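Local coordinates for lipid binding protein (Grifola frondosa, PDB 5H0Q) that probably binds membrane domains rich in sphingomyelin and cholesterol, recognising the two lipids together, at residues M1-R13 with R90-F102. Residues are numbered along the deposited sequence; the frame is centred on the assembly and turned at random. Where two conformers were deposited one is given.
Sequences MLYGVEIDEQYLR and REKRIGNGQWTVF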
ATOM      1  N   MET A   1     -12.161   5.855  -0.608  0.60 60.27           N
ATOM      2  CA  MET A   1     -11.179   6.961  -0.424  0.60 57.13           C
ATOM      3  C   MET A   1     -10.300   6.708   0.805  0.60 55.78           C
ATOM      4  O   MET A   1      -9.296   6.002   0.719  0.60 48.25           O
ATOM      5  CB  MET A   1     -11.899   8.309  -0.294  0.60 61.70           C
ATOM      6  CG  MET A   1     -12.638   8.750  -1.545  0.60 65.98           C
ATOM      7  SD  MET A   1     -13.513  10.315  -1.331  0.60 71.26           S
ATOM      8  CE  MET A   1     -14.256  10.516  -2.949  0.60 65.26           C
ATOM      9  N   LEU A   2     -10.697   7.268   1.946  1.00 44.46           N
ATOM     10  CA  LEU A   2      -9.875   7.285   3.149  1.00 34.21           C
ATOM     11  C   LEU A   2     -10.683   6.757   4.325  1.00 39.10           C
ATOM     12  O   LEU A   2     -11.792   7.240   4.585  1.00 37.08           O
ATOM     13  CB  LEU A   2      -9.377   8.703   3.420  1.00 39.94           C
ATOM     14  CG  LEU A   2      -8.017   8.932   4.057  1.00 40.58           C
ATOM     15  CD1 LEU A   2      -6.887   8.325   3.261  1.00 39.64           C
ATOM     16  CD2 LEU A   2      -7.802  10.427   4.217  1.00 39.54           C
ATOM     17  N   TYR A   3     -10.145   5.767   5.033  1.00 27.58           N
ATOM     18  CA  TYR A   3     -10.852   5.131   6.141  1.00 30.30           C
ATOM     19  C   TYR A   3     -10.036   5.188   7.418  1.00 32.80           C
ATOM     20  O   TYR A   3      -8.820   4.991   7.394  1.00 29.47           O
ATOM     21  CB  TYR A   3     -11.183   3.667   5.843  1.00 36.09           C
ATOM     22  CG  TYR A   3     -11.899   3.519   4.540  1.00 32.33           C
ATOM     23  CD1 TYR A   3     -13.267   3.711   4.455  1.00 35.16           C
ATOM     24  CD2 TYR A   3     -11.201   3.219   3.380  1.00 32.01           C
ATOM     25  CE1 TYR A   3     -13.911   3.600   3.260  1.00 36.44           C
ATOM     26  CE2 TYR A   3     -11.853   3.099   2.165  1.00 37.16           C
ATOM     27  CZ  TYR A   3     -13.210   3.294   2.114  1.00 41.29           C
ATOM     28  OH  TYR A   3     -13.896   3.184   0.921  1.00 46.66           O
ATOM     29  N   GLY A   4     -10.714   5.429   8.532  1.00 30.41           N
ATOM     30  CA  GLY A   4     -10.071   5.506   9.830  1.00 30.16           C
ATOM     31  C   GLY A   4      -9.804   6.935  10.269  1.00 33.87           C
ATOM     32  O   GLY A   4      -9.884   7.894   9.497  1.00 33.19           O
ATOM     33  N   VAL A   5      -9.499   7.058  11.557  0.51 29.53           N
ATOM     34  CA  VAL A   5      -9.152   8.332  12.178  0.51 30.46           C
ATOM     35  C   VAL A   5      -7.637   8.452  12.228  0.51 31.27           C
ATOM     36  O   VAL A   5      -6.924   7.464  12.459  0.51 25.50           O
ATOM     37  CB  VAL A   5      -9.753   8.455  13.591  0.51 36.09           C
ATOM     38  CG1 VAL A   5      -9.540   9.860  14.129  0.51 33.71           C
ATOM     39  CG2 VAL A   5     -11.215   8.105  13.585  0.51 44.01           C
ATOM     40  N   GLU A   6      -7.138   9.663  12.011  1.00 28.31           N
ATOM     41  CA  GLU A   6      -5.702   9.891  12.100  1.00 24.13           C
ATOM     42  C   GLU A   6      -5.221   9.795  13.550  1.00 24.77           C
ATOM     43  O   GLU A   6      -5.763  10.449  14.439  1.00 29.92           O
ATOM     44  CB  GLU A   6      -5.354  11.253  11.498  1.00 30.35           C
ATOM     45  CG  GLU A   6      -3.842  11.525  11.452  1.00 23.10           C
ATOM     46  CD  GLU A   6      -3.467  12.604  10.461  1.00 32.75           C
ATOM     47  OE1 GLU A   6      -2.285  12.989  10.458  1.00 26.45           O
ATOM     48  OE2 GLU A   6      -4.332  13.054   9.684  1.00 33.43           O
ATOM     49  N   ILE A   7      -4.178   8.998  13.772  1.00 22.17           N
ATOM     50  CA  ILE A   7      -3.645   8.714  15.095  1.00 22.93           C
ATOM     51  C   ILE A   7      -2.403   9.585  15.244  1.00 21.34           C
ATOM     52  O   ILE A   7      -1.351   9.274  14.692  1.00 22.47           O
ATOM     53  CB  ILE A   7      -3.341   7.226  15.274  1.00 23.35           C
ATOM     54  CG1 ILE A   7      -4.661   6.438  15.171  1.00 26.80           C
ATOM     55  CG2 ILE A   7      -2.669   6.969  16.602  1.00 24.56           C
ATOM     56  CD1 ILE A   7      -4.474   4.955  15.175  1.00 27.80           C
ATOM     57  N   ASP A   8      -2.575  10.714  15.925  1.00 22.11           N
ATOM     58  CA  ASP A   8      -1.504  11.701  16.073  1.00 21.09           C
ATOM     59  C   ASP A   8      -1.299  12.023  17.546  1.00 25.90           C
ATOM     60  O   ASP A   8      -1.774  11.300  18.423  1.00 24.21           O
ATOM     61  CB  ASP A   8      -1.840  12.969  15.289  1.00 29.23           C
ATOM     62  CG  ASP A   8      -3.214  13.518  15.620  1.00 29.04           C
ATOM     63  OD1 ASP A   8      -3.827  13.115  16.643  1.00 27.77           O
ATOM     64  OD2 ASP A   8      -3.690  14.394  14.864  1.00 31.01           O
ATOM     65  N   GLU A   9      -0.558  13.100  17.852  1.00 26.51           N
ATOM     66  CA  GLU A   9      -0.259  13.367  19.255  1.00 23.83           C
ATOM     67  C   GLU A   9      -1.528  13.547  20.075  1.00 26.24           C
ATOM     68  O   GLU A   9      -1.622  13.055  21.203  1.00 29.08           O
ATOM     69  CB  GLU A   9       0.638  14.615  19.395  1.00 23.47           C
ATOM     70  CG  GLU A   9       0.881  15.000  20.842  1.00 31.42           C
ATOM     71  CD  GLU A   9       1.802  16.208  21.012  1.00 28.38           C
ATOM     72  OE1 GLU A   9       2.390  16.624  20.003  1.00 29.34           O
ATOM     73  OE2 GLU A   9       1.909  16.702  22.155  1.00 34.13           O
ATOM     74  N   GLN A  10      -2.512  14.265  19.536  1.00 26.94           N
ATOM     75  CA  GLN A  10      -3.716  14.548  20.311  1.00 29.24           C
ATOM     76  C   GLN A  10      -4.501  13.277  20.618  1.00 34.39           C
ATOM     77  O   GLN A  10      -5.108  13.160  21.687  1.00 36.30           O
ATOM     78  CB  GLN A  10      -4.595  15.547  19.562  1.00 47.08           C
ATOM     79  CG  GLN A  10      -4.114  16.967  19.682  1.00 65.31           C
ATOM     80  CD  GLN A  10      -4.251  17.497  21.095  1.00 97.35           C
ATOM     81  OE1 GLN A  10      -5.292  17.329  21.732  1.00120.02           O
ATOM     82  NE2 GLN A  10      -3.198  18.130  21.599  1.00 91.04           N
ATOM     83  N   TYR A  11      -4.546  12.342  19.665  1.00 30.12           N
ATOM     84  CA  TYR A  11      -5.137  11.027  19.912  1.00 33.14           C
ATOM     85  C   TYR A  11      -4.451  10.334  21.083  1.00 31.30           C
ATOM     86  O   TYR A  11      -5.104   9.835  21.996  1.00 33.72           O
ATOM     87  CB  TYR A  11      -5.018  10.196  18.633  1.00 28.61           C
ATOM     88  CG  TYR A  11      -5.757   8.858  18.552  1.00 29.93           C
ATOM     89  CD1 TYR A  11      -6.755   8.667  17.614  1.00 30.26           C
ATOM     90  CD2 TYR A  11      -5.394   7.769  19.341  1.00 30.98           C
ATOM     91  CE1 TYR A  11      -7.396   7.440  17.477  1.00 31.63           C
ATOM     92  CE2 TYR A  11      -6.031   6.528  19.196  1.00 32.39           C
ATOM     93  CZ  TYR A  11      -7.010   6.387  18.263  1.00 32.65           C
ATOM     94  OH  TYR A  11      -7.593   5.165  18.153  1.00 34.29           O
ATOM     95  N   LEU A  12      -3.115  10.333  21.110  1.00 29.70           N
ATOM     96  CA  LEU A  12      -2.453   9.601  22.188  1.00 30.88           C
ATOM     97  C   LEU A  12      -2.528  10.319  23.522  1.00 33.46           C
ATOM     98  O   LEU A  12      -2.492   9.654  24.568  1.00 35.01           O
ATOM     99  CB  LEU A  12      -0.995   9.319  21.846  1.00 29.23           C
ATOM    100  CG  LEU A  12      -0.737   8.001  21.123  1.00 28.09           C
ATOM    101  CD1 LEU A  12      -1.298   8.001  19.699  1.00 29.84           C
ATOM    102  CD2 LEU A  12       0.747   7.642  21.138  1.00 26.99           C
ATOM    103  N   ARG A  13      -2.653  11.649  23.527  1.00 33.58           N
ATOM    104  CA  ARG A  13      -2.658  12.372  24.799  1.00 37.84           C
ATOM    105  C   ARG A  13      -3.946  12.177  25.582  1.00 39.00           C
ATOM    106  O   ARG A  13      -3.968  12.479  26.779  1.00 42.75           O
ATOM    107  CB  ARG A  13      -2.415  13.864  24.570  1.00 35.11           C
ATOM    108  CG  ARG A  13      -0.967  14.173  24.175  1.00 44.65           C
ATOM    109  CD  ARG A  13      -0.413  15.413  24.857  1.00 35.94           C
ATOM    110  NE  ARG A  13       1.037  15.515  24.663  1.00 34.77           N
ATOM    111  CZ  ARG A  13       1.942  15.073  25.524  1.00 35.56           C
ATOM    112  NH1 ARG A  13       1.574  14.529  26.671  1.00 36.08           N
ATOM    113  NH2 ARG A  13       3.236  15.218  25.261  1.00 32.80           N
ATOM    114  N   ARG A  90      -6.813   8.714  -6.647  1.00 83.64           N
ATOM    115  CA  ARG A  90      -6.169   8.179  -5.460  1.00 70.59           C
ATOM    116  C   ARG A  90      -5.990   9.277  -4.411  1.00 51.98           C
ATOM    117  O   ARG A  90      -5.930  10.470  -4.721  1.00 44.10           O
ATOM    118  CB  ARG A  90      -4.808   7.560  -5.809  1.00 68.72           C
ATOM    119  CG  ARG A  90      -4.855   6.176  -6.494  1.00 53.94           C
ATOM    120  CD  ARG A  90      -4.680   6.256  -8.015  1.00 33.50           C
ATOM    121  NE  ARG A  90      -5.946   6.286  -8.719  1.00 53.22           N
ATOM    122  CZ  ARG A  90      -6.096   6.714  -9.966  1.00 54.96           C
ATOM    123  NH1 ARG A  90      -5.050   7.159 -10.649  1.00 46.79           N
ATOM    124  NH2 ARG A  90      -7.296   6.702 -10.523  1.00 92.25           N
ATOM    125  N   GLU A  91      -5.911   8.860  -3.151  1.00 38.58           N
ATOM    126  CA  GLU A  91      -5.707   9.800  -2.056  1.00 33.83           C
ATOM    127  C   GLU A  91      -4.244  10.224  -2.017  1.00 38.79           C
ATOM    128  O   GLU A  91      -3.341   9.389  -2.126  1.00 41.07           O
ATOM    129  CB  GLU A  91      -6.127   9.177  -0.728  1.00 52.83           C
ATOM    130  CG  GLU A  91      -7.630   9.043  -0.573  1.00 81.27           C
ATOM    131  CD  GLU A  91      -8.325  10.386  -0.458  1.00 94.11           C
ATOM    132  OE1 GLU A  91      -7.692  11.340   0.039  1.00 83.02           O
ATOM    133  OE2 GLU A  91      -9.501  10.488  -0.873  1.00111.30           O
ATOM    134  N   LYS A  92      -4.011  11.527  -1.865  1.00 35.95           N
ATOM    135  CA  LYS A  92      -2.645  12.035  -1.877  1.00 36.84           C
ATOM    136  C   LYS A  92      -1.970  11.916  -0.516  1.00 36.44           C
ATOM    137  O   LYS A  92      -0.739  11.867  -0.444  1.00 36.65           O
ATOM    138  CB  LYS A  92      -2.639  13.498  -2.327  1.00 55.59           C
ATOM    139  CG  LYS A  92      -1.927  13.742  -3.653  1.00 76.18           C
ATOM    140  CD  LYS A  92      -0.414  13.709  -3.492  1.00 90.84           C
ATOM    141  CE  LYS A  92       0.192  15.108  -3.552  1.00 97.85           C
ATOM    142  NZ  LYS A  92      -0.370  16.027  -2.522  1.00 98.05           N
ATOM    143  N   ARG A  93      -2.742  11.900   0.565  1.00 26.35           N
ATOM    144  CA  ARG A  93      -2.191  11.939   1.914  1.00 25.22           C
ATOM    145  C   ARG A  93      -2.945  10.943   2.773  1.00 31.65           C
ATOM    146  O   ARG A  93      -4.173  11.025   2.887  1.00 28.21           O
ATOM    147  CB  ARG A  93      -2.311  13.337   2.524  1.00 22.49           C
ATOM    148  CG  ARG A  93      -1.709  13.456   3.931  1.00 22.40           C
ATOM    149  CD  ARG A  93      -2.158  14.721   4.614  1.00 27.12           C
ATOM    150  NE  ARG A  93      -1.564  14.905   5.950  1.00 25.51           N
ATOM    151  CZ  ARG A  93      -2.053  14.384   7.071  1.00 28.64           C
ATOM    152  NH1 ARG A  93      -3.131  13.613   7.027  1.00 28.35           N
ATOM    153  NH2 ARG A  93      -1.462  14.613   8.238  1.00 34.43           N
ATOM    154  N   ILE A  94      -2.215  10.018   3.386  1.00 20.43           N
ATOM    155  CA  ILE A  94      -2.787   9.010   4.264  1.00 18.69           C
ATOM    156  C   ILE A  94      -2.221   9.234   5.664  1.00 19.53           C
ATOM    157  O   ILE A  94      -1.004   9.119   5.870  1.00 21.11           O
ATOM    158  CB  ILE A  94      -2.479   7.586   3.779  1.00 22.07           C
ATOM    159  CG1 ILE A  94      -2.855   7.410   2.292  1.00 22.05           C
ATOM    160  CG2 ILE A  94      -3.200   6.597   4.681  1.00 22.50           C
ATOM    161  CD1 ILE A  94      -2.345   6.164   1.706  1.00 28.16           C
ATOM    162  N   GLY A  95      -3.076   9.577   6.617  1.00 19.04           N
ATOM    163  CA  GLY A  95      -2.597   9.756   7.972  1.00 21.10           C
ATOM    164  C   GLY A  95      -2.217   8.444   8.625  1.00 23.04           C
ATOM    165  O   GLY A  95      -2.634   7.354   8.212  1.00 21.81           O
ATOM    166  N   ASN A  96      -1.409   8.548   9.684  1.00 18.12           N
ATOM    167  CA  ASN A  96      -1.147   7.394  10.509  1.00 19.60           C
ATOM    168  C   ASN A  96      -2.490   6.890  11.021  1.00 18.60           C
ATOM    169  O   ASN A  96      -3.326   7.690  11.441  1.00 23.53           O
ATOM    170  CB  ASN A  96      -0.230   7.811  11.657  1.00 22.10           C
ATOM    171  CG  ASN A  96       0.166   6.678  12.540  1.00 18.65           C
ATOM    172  OD1 ASN A  96       0.689   5.672  12.083  1.00 21.97           O
ATOM    173  ND2 ASN A  96      -0.065   6.836  13.826  1.00 20.15           N
ATOM    174  N   GLY A  97      -2.692   5.572  10.997  1.00 21.67           N
ATOM    175  CA  GLY A  97      -3.963   4.991  11.399  1.00 22.18           C
ATOM    176  C   GLY A  97      -5.036   5.004  10.338  1.00 21.87           C
ATOM    177  O   GLY A  97      -6.164   4.578  10.623  1.00 26.67           O
ATOM    178  N   GLN A  98      -4.738   5.469   9.137  1.00 22.50           N
ATOM    179  CA  GLN A  98      -5.709   5.516   8.061  1.00 23.64           C
ATOM    180  C   GLN A  98      -5.394   4.493   6.980  1.00 23.77           C
ATOM    181  O   GLN A  98      -4.252   4.063   6.801  1.00 20.81           O
ATOM    182  CB  GLN A  98      -5.801   6.916   7.456  1.00 27.80           C
ATOM    183  CG  GLN A  98      -6.307   7.907   8.479  1.00 26.84           C
ATOM    184  CD  GLN A  98      -6.604   9.251   7.899  1.00 30.45           C
ATOM    185  OE1 GLN A  98      -5.785   9.814   7.199  1.00 28.95           O
ATOM    186  NE2 GLN A  98      -7.806   9.764   8.151  1.00 35.28           N
ATOM    187  N   TRP A  99      -6.460   4.072   6.299  1.00 24.03           N
ATOM    188  CA  TRP A  99      -6.428   3.211   5.120  1.00 24.79           C
ATOM    189  C   TRP A  99      -6.785   3.996   3.864  1.00 27.61           C
ATOM    190  O   TRP A  99      -7.588   4.937   3.912  1.00 26.84           O
ATOM    191  CB  TRP A  99      -7.482   2.084   5.209  1.00 20.98           C
ATOM    192  CG  TRP A  99      -7.365   1.107   6.321  1.00 24.27           C
ATOM    193  CD1 TRP A  99      -7.816   1.247   7.591  1.00 24.88           C
ATOM    194  CD2 TRP A  99      -6.766  -0.188   6.238  1.00 22.28           C
ATOM    195  NE1 TRP A  99      -7.540   0.109   8.316  1.00 29.50           N
ATOM    196  CE2 TRP A  99      -6.888  -0.783   7.503  1.00 27.13           C
ATOM    197  CE3 TRP A  99      -6.128  -0.898   5.208  1.00 20.89           C
ATOM    198  CZ2 TRP A  99      -6.412  -2.060   7.774  1.00 27.48           C
ATOM    199  CZ3 TRP A  99      -5.651  -2.161   5.478  1.00 26.62           C
ATOM    200  CH2 TRP A  99      -5.794  -2.724   6.751  1.00 26.95           C
ATOM    201  N   THR A 100      -6.240   3.568   2.720  1.00 22.34           N
ATOM    202  CA  THR A 100      -6.869   3.883   1.454  1.00 28.34           C
ATOM    203  C   THR A 100      -7.062   2.601   0.649  1.00 22.87           C
ATOM    204  O   THR A 100      -6.441   1.569   0.914  1.00 21.90           O
ATOM    205  CB  THR A 100      -6.082   4.922   0.676  1.00 27.17           C
ATOM    206  OG1 THR A 100      -6.899   5.414  -0.384  1.00 26.95           O
ATOM    207  CG2 THR A 100      -4.780   4.360   0.124  1.00 31.07           C
ATOM    208  N   VAL A 101      -7.975   2.669  -0.316  1.00 23.91           N
ATOM    209  CA  VAL A 101      -8.329   1.528  -1.151  1.00 21.64           C
ATOM    210  C   VAL A 101      -8.435   2.008  -2.586  1.00 20.38           C
ATOM    211  O   VAL A 101      -9.012   3.065  -2.857  1.00 25.64           O
ATOM    212  CB  VAL A 101      -9.660   0.886  -0.708  1.00 24.18           C
ATOM    213  CG1 VAL A 101     -10.036  -0.264  -1.639  1.00 26.96           C
ATOM    214  CG2 VAL A 101      -9.539   0.406   0.729  1.00 22.47           C
ATOM    215  N   PHE A 102      -7.917   1.213  -3.511  1.00 20.12           N
ATOM    216  CA  PHE A 102      -8.095   1.518  -4.917  1.00 22.99           C
ATOM    217  C   PHE A 102      -8.024   0.232  -5.721  1.00 20.95           C
ATOM    218  O   PHE A 102      -7.578  -0.809  -5.231  1.00 23.11           O
ATOM    219  CB  PHE A 102      -7.042   2.528  -5.405  1.00 20.97           C
ATOM    220  CG  PHE A 102      -5.611   2.026  -5.328  1.00 21.71           C
ATOM    221  CD1 PHE A 102      -5.050   1.319  -6.377  1.00 18.71           C
ATOM    222  CD2 PHE A 102      -4.827   2.288  -4.223  1.00 23.38           C
ATOM    223  CE1 PHE A 102      -3.743   0.854  -6.308  1.00 21.82           C
ATOM    224  CE2 PHE A 102      -3.516   1.850  -4.158  1.00 18.18           C
ATOM    225  CZ  PHE A 102      -2.979   1.127  -5.206  1.00 21.65           C
TER
HETATM  226  O   HOH W   1      -0.436  10.981  10.710  1.00 21.80           O
HETATM  227  O   HOH W   2      -6.261  12.410   7.037  1.00 51.05           O
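Y3 and W99 form an antiparallel hydrogen-bonded pair, which adds the chain's N-terminus as a short edge strand to strand 99-105. Both bonds are nearly linear: Y3 N to W99 O, and W99 N to Y3 O at 2.8 Å. On the face carrying Y3 and W99, under helix 41-55, CE2 of the tyrosine meets V101 CG2 obliquely at 3.8 Å.

The tight part continues at the type II turn G95-Q98. N96 O accepts from I7 N at 2.8 Å, while CG of N96, anti to the backbone N (chi1 -177°), carries ND2 to I7 O almost straight (177°, 2.9 Å). M29 O also receives ND2, and OD1 takes G70 N, so the buried amide is fixed at both ends. G97 CA lies against I7 CD1.

Toward solvent, the poorly ordered side chains of M1 and E91 fit loosely, M1 lying by E91 OE2, although M1 O accepts from T100 OG1 at 2.7 Å. Between these extremes, the Q98 amide bridges G4 O (NE2, 3.1 Å) and G95 N (OE1). Exposed R93, its chain extended, grips E6 end-on: NH2 meets the syn lone pair of OE1 at 2.9 Å, and NH1 reaches OE2 34° out of the carboxylate plane.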